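Local coordinates for putative dioxygenase (1H-3-hydroxy-4-oxoquinaldine 2,4-dioxygenase) (Mycobacteroides abscessus subsp. abscessus, PDB 6RA3), which cleaves the ring of the Pseudomonas quinolone signal PQS, giving N-octanoylanthranilate and carbon monoxide, as a cofactor-independent type of dioxygenase built on an alpha/beta-hydrolase fold, at residues Trp155-Thr160 with Glu244-Pro248; His33-Tyr38 with Pro92-Ala96. All blocks are in the same frame, centred on the assembly; numbering follows the deposited sequence.

Contact 1 (Trp155-Thr160 with Glu244-Pro248)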
loop_
_atom_site.group_PDB
_atom_site.type_symbol
_atom_site.label_atom_id
_atom_site.label_comp_id
_atom_site.label_asym_id
_atom_site.label_seq_id
_atom_site.Cartn_x
_atom_site.Cartn_y
_atom_site.Cartn_z
ATOM N N TRP A 155 23.807 14.860 -8.916
ATOM C CA TRP A 155 22.390 15.066 -9.218
ATOM C C TRP A 155 21.764 16.117 -8.295
ATOM O O TRP A 155 20.921 16.919 -8.726
ATOM C CB TRP A 155 21.660 13.730 -9.097
ATOM C CG TRP A 155 21.991 12.746 -10.191
ATOM C CD1 TRP A 155 22.572 13.017 -11.396
ATOM C CD2 TRP A 155 21.754 11.330 -10.174
ATOM N NE1 TRP A 155 22.709 11.858 -12.132
ATOM C CE2 TRP A 155 22.220 10.810 -11.399
ATOM C CE3 TRP A 155 21.190 10.452 -9.238
ATOM C CZ2 TRP A 155 22.137 9.454 -11.719
ATOM C CZ3 TRP A 155 21.121 9.105 -9.555
ATOM C CH2 TRP A 155 21.590 8.623 -10.792
ATOM N N LEU A 156 22.171 16.132 -7.025
ATOM C CA LEU A 156 21.679 17.121 -6.067
ATOM C C LEU A 156 22.302 18.496 -6.295
ATOM O O LEU A 156 21.628 19.520 -6.120
ATOM C CB LEU A 156 21.979 16.666 -4.631
ATOM C CG LEU A 156 21.360 15.374 -4.125
ATOM C CD1 LEU A 156 21.765 15.153 -2.693
ATOM C CD2 LEU A 156 19.834 15.432 -4.253
ATOM N N ALA A 157 23.593 18.534 -6.633
ATOM C CA ALA A 157 24.308 19.785 -6.878
ATOM C C ALA A 157 24.179 20.731 -5.686
ATOM O O ALA A 157 24.073 21.949 -5.839
ATOM C CB ALA A 157 23.807 20.451 -8.157
ATOM N N GLY A 158 24.172 20.163 -4.483
ATOM C CA GLY A 158 23.950 20.963 -3.296
ATOM C C GLY A 158 22.651 21.761 -3.327
ATOM O O GLY A 158 22.671 22.985 -3.175
ATOM N N THR A 159 21.521 21.086 -3.536
ATOM C CA THR A 159 20.195 21.686 -3.426
ATOM C C THR A 159 19.675 21.627 -1.980
ATOM O O THR A 159 20.139 20.839 -1.157
ATOM C CB THR A 159 19.221 20.964 -4.359
ATOM O OG1 THR A 159 17.909 21.524 -4.222
ATOM C CG2 THR A 159 19.165 19.455 -4.027
ATOM N N THR A 160 18.699 22.487 -1.672
ATOM C CA THR A 160 17.956 22.388 -0.415
ATOM C C THR A 160 16.476 22.068 -0.643
ATOM O O THR A 160 15.684 22.110 0.308
ATOM C CB THR A 160 18.089 23.670 0.439
ATOM O OG1 THR A 160 17.603 24.811 -0.283
ATOM C CG2 THR A 160 19.540 23.912 0.857
ATOM N N GLU A 244 18.183 23.439 -9.679
ATOM C CA GLU A 244 19.486 23.052 -9.163
ATOM C C GLU A 244 19.826 21.595 -9.448
ATOM O O GLU A 244 21.013 21.235 -9.417
ATOM C CB GLU A 244 19.554 23.297 -7.661
ATOM C CG GLU A 244 19.370 24.769 -7.258
ATOM C CD GLU A 244 19.067 24.921 -5.784
ATOM O OE1 GLU A 244 19.788 25.683 -5.110
ATOM O OE2 GLU A 244 18.116 24.261 -5.298
ATOM N N THR A 245 18.832 20.764 -9.780
ATOM C CA THR A 245 18.980 19.328 -9.657
ATOM C C THR A 245 18.669 18.643 -10.981
ATOM O O THR A 245 18.098 19.224 -11.907
ATOM C CB THR A 245 18.075 18.783 -8.547
ATOM O OG1 THR A 245 16.744 18.614 -9.054
ATOM C CG2 THR A 245 18.041 19.721 -7.365
ATOM N N HIS A 246 19.069 17.383 -11.038
ATOM C CA HIS A 246 18.760 16.414 -12.079
ATOM C C HIS A 246 17.297 15.999 -12.054
ATOM O O HIS A 246 16.894 15.183 -12.887
ATOM C CB HIS A 246 19.712 15.208 -11.863
ATOM C CG HIS A 246 19.562 14.053 -12.821
ATOM N ND1 HIS A 246 19.577 14.192 -14.193
ATOM C CD2 HIS A 246 19.489 12.718 -12.587
ATOM C CE1 HIS A 246 19.479 13.002 -14.761
ATOM N NE2 HIS A 246 19.426 12.089 -13.808
ATOM N N PHE A 247 16.488 16.540 -11.135
ATOM C CA PHE A 247 15.114 16.079 -10.905
ATOM C C PHE A 247 14.121 17.217 -11.131
ATOM O O PHE A 247 13.469 17.683 -10.188
ATOM C CB PHE A 247 14.968 15.508 -9.494
ATOM C CG PHE A 247 15.832 14.307 -9.251
ATOM C CD1 PHE A 247 15.564 13.111 -9.888
ATOM C CD2 PHE A 247 16.933 14.385 -8.413
ATOM C CE1 PHE A 247 16.371 12.014 -9.689
ATOM C CE2 PHE A 247 17.740 13.280 -8.205
ATOM C CZ PHE A 247 17.456 12.104 -8.842
ATOM N N PRO A 248 13.971 17.678 -12.373
ATOM C CA PRO A 248 13.048 18.800 -12.611
ATOM C C PRO A 248 11.597 18.454 -12.289
ATOM O O PRO A 248 10.867 19.300 -11.752
ATOM C CB PRO A 248 13.259 19.115 -14.097
ATOM C CG PRO A 248 13.817 17.871 -14.703
ATOM C CD PRO A 248 14.579 17.168 -13.613
#
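Glu244 reaches the loop that follows helix 144-156: Thr159 OG1 donates to Glu244 OE2 at 2.9 Å, and Glu244 O, which also bonds to His216, lies 3.2 Å from Ala157 CB, where the chain has just left helical geometry with positive phi. Thr245 packs its CG2 against Thr159 CB (3.5 Å), while its OG1 accepts from Phe247 N at 2.9 Å, an ST turn that shapes the bend. At His246 the backbone N donates to Trp155 O (3.0 Å), a nearly straight bond, and the imidazole lies in an offset stack on the five-membered ring of Trp155, centroids 4.0 Å apart. His246 is the active-site proton donor/acceptor; its ND1 bonds to Asp121, consistent with a His-Asp pair of the catalytic triad, here with the acid after strand 116-120. Phe247, N-cap of the next helix, brings CE2 within 4.0 Å of Trp155 CB. The histidine loop, between strand 236-240 and helix 248-251, thus packs against the C-terminal end of helix 144-156, with Val164 of helix 162-170 touching Leu156, Thr245 and Phe247.

Contact 2 (His33-Tyr38 with Pro92-Ala96)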
loop_
_atom_site.group_PDB
_atom_site.type_symbol
_atom_site.label_atom_id
_atom_site.label_comp_id
_atom_site.label_asym_id
_atom_site.label_seq_id
_atom_site.Cartn_x
_atom_site.Cartn_y
_atom_site.Cartn_z
ATOM N N HIS A 33 14.041 3.826 -9.196
ATOM C CA HIS A 33 13.029 4.495 -8.404
ATOM C C HIS A 33 11.715 4.290 -9.124
ATOM O O HIS A 33 11.666 3.734 -10.227
ATOM C CB HIS A 33 13.376 5.977 -8.118
ATOM C CG HIS A 33 13.442 6.857 -9.324
ATOM N ND1 HIS A 33 13.566 8.224 -9.220
ATOM C CD2 HIS A 33 13.420 6.582 -10.649
ATOM C CE1 HIS A 33 13.601 8.756 -10.428
ATOM N NE2 HIS A 33 13.525 7.782 -11.314
ATOM N N ASP A 34 10.636 4.672 -8.446
ATOM C CA ASP A 34 9.322 4.236 -8.896
ATOM C C ASP A 34 8.387 5.419 -9.140
ATOM O O ASP A 34 8.834 6.559 -9.286
ATOM C CB ASP A 34 8.737 3.255 -7.874
ATOM C CG ASP A 34 8.532 3.874 -6.506
ATOM O OD1 ASP A 34 8.777 5.091 -6.340
ATOM O OD2 ASP A 34 8.130 3.130 -5.577
ATOM N N LEU A 35 7.086 5.158 -9.145
ATOM C CA LEU A 35 6.135 6.170 -9.561
ATOM C C LEU A 35 6.064 7.336 -8.583
ATOM O O LEU A 35 5.581 8.413 -8.963
ATOM C CB LEU A 35 4.794 5.479 -9.818
ATOM C CG LEU A 35 4.223 4.521 -8.781
ATOM C CD1 LEU A 35 4.088 5.238 -7.440
ATOM C CD2 LEU A 35 2.880 3.963 -9.271
ATOM N N ARG A 36 6.625 7.203 -7.375
ATOM C CA ARG A 36 6.785 8.344 -6.475
ATOM C C ARG A 36 7.664 9.448 -7.053
ATOM O O ARG A 36 7.706 10.549 -6.482
ATOM C CB ARG A 36 7.400 7.929 -5.136
ATOM C CG ARG A 36 6.698 6.764 -4.403
ATOM C CD ARG A 36 7.447 6.363 -3.108
ATOM N NE ARG A 36 7.456 7.478 -2.152
ATOM C CZ ARG A 36 6.656 7.597 -1.085
ATOM N NH1 ARG A 36 5.757 6.658 -0.789
ATOM N NH2 ARG A 36 6.759 8.668 -0.295
ATOM N N ALA A 37 8.408 9.179 -8.125
ATOM C CA ALA A 37 9.108 10.257 -8.815
ATOM C C ALA A 37 8.129 11.309 -9.333
ATOM O O ALA A 37 8.550 12.428 -9.658
ATOM C CB ALA A 37 9.944 9.718 -9.981
ATOM N N TYR A 38 6.839 10.970 -9.417
ATOM C CA TYR A 38 5.823 11.836 -10.006
ATOM C C TYR A 38 4.741 12.225 -9.009
ATOM O O TYR A 38 3.716 12.770 -9.413
ATOM C CB TYR A 38 5.213 11.167 -11.229
ATOM C CG TYR A 38 6.209 11.089 -12.361
ATOM C CD1 TYR A 38 6.352 12.146 -13.254
ATOM C CD2 TYR A 38 7.032 9.986 -12.519
ATOM C CE1 TYR A 38 7.260 12.094 -14.291
ATOM C CE2 TYR A 38 7.954 9.916 -13.565
ATOM C CZ TYR A 38 8.065 10.987 -14.443
ATOM O OH TYR A 38 8.970 10.956 -15.478
ATOM N N PRO A 92 3.986 9.814 -23.333
ATOM C CA PRO A 92 4.989 9.492 -22.313
ATOM C C PRO A 92 5.661 10.728 -21.739
ATOM O O PRO A 92 6.007 11.660 -22.460
ATOM C CB PRO A 92 5.993 8.623 -23.068
ATOM C CG PRO A 92 5.246 8.045 -24.198
ATOM C CD PRO A 92 4.174 9.021 -24.569
ATOM N N ILE A 93 5.818 10.727 -20.419
ATOM C CA ILE A 93 6.678 11.642 -19.685
ATOM C C ILE A 93 7.737 10.770 -19.010
ATOM O O ILE A 93 7.387 9.891 -18.213
ATOM C CB ILE A 93 5.906 12.463 -18.641
ATOM C CG1 ILE A 93 4.685 13.169 -19.267
ATOM C CG2 ILE A 93 6.844 13.471 -17.924
ATOM C CD1 ILE A 93 3.936 14.109 -18.267
ATOM N N ALA A 94 9.026 11.009 -19.311
ATOM C CA ALA A 94 10.094 10.071 -18.937
ATOM C C ALA A 94 11.287 10.778 -18.309
ATOM O O ALA A 94 11.829 11.736 -18.880
ATOM C CB ALA A 94 10.545 9.272 -20.159
ATOM N N HIS A 95 11.733 10.274 -17.155
ATOM C CA HIS A 95 12.830 10.891 -16.428
ATOM C C HIS A 95 14.169 10.285 -16.827
ATOM O O HIS A 95 14.323 9.055 -16.863
ATOM C CB HIS A 95 12.667 10.750 -14.928
ATOM C CG HIS A 95 13.818 11.317 -14.168
ATOM N ND1 HIS A 95 14.823 10.531 -13.648
ATOM C CD2 HIS A 95 14.147 12.596 -13.876
ATOM C CE1 HIS A 95 15.701 11.301 -13.036
ATOM N NE2 HIS A 95 15.313 12.558 -13.161
ATOM N N ALA A 96 15.140 11.167 -17.073
ATOM C CA ALA A 96 16.483 10.797 -17.502
ATOM C C ALA A 96 16.446 9.559 -18.384
ATOM O O ALA A 96 15.776 9.534 -19.420
ATOM C CB ALA A 96 17.388 10.587 -16.289
#
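This contact lies beside the nucleophile elbow of the alpha/beta-hydrolase fold, the sharp turn at the end of strand 90-95. Ala96, with positive phi, occupies the position where hydrolases of this fold carry their nucleophile, and the substrate-binding residue His97 follows it. Facing the strand is the loop after strand 24-28, tightened by an Asx turn in which Arg36 N donates to Asp34 OD1 (3.2 Å) and by a short 3-10 turn. Two of its residues, His33 and Tyr38, make the contact. Tyr38 lays its ring beside Ile93, with Tyr38 CE1 3.9 Å from Ile93 CG2, and brings its OH over the strand backbone, 3.3 Å from Ile93 O and 3.3 Å from His95 N. The angle at His95 N is poor, and the hydroxyl instead bonds to Leu28 O. Farther along, the His33 and His95 rings meet obliquely, centroids 5.4 Å apart, with His33 NE2 3.8 Å from His95 ND1. Each imidazole bonds to other parts of the chain: His33 NE2 to Gly30 N and ND1 to His167, His95 NE2 to the carbonyl O of His246. Because a backbone N must donate and a carbonyl must accept, His33 NE2 should be bare and His95 NE2 protonated. If His95 is neutral, its ND1 carries no proton, so neither nitrogen of the pair can donate to the other; His95 ND1 stays buried without a partner, and the rings simply pack.

From the N terminus, contact 2 comes first: the loop after strand 24-28 folds onto neighbouring strand 90-95, closing the chain between His33 and Ala96 over helices 42-48 and 71-84 and strand 51-54. Contact 1 opens only later, at the end of helix 144-156, and closes in the loop after strand 236-240. The two are therefore in series, neither nested nor crossed. Their centres lie about 16 Å apart, yet their second segments touch: Phe247 CD1 packs 3.3 Å from His95 NE2, and His246 CE1 is 3.5 Å from Ala96 CB. The elbow in the central sheet thus meets the active-site histidine loop, which contact 1 joins to the helical insertion between strands 116-120 and 209-214.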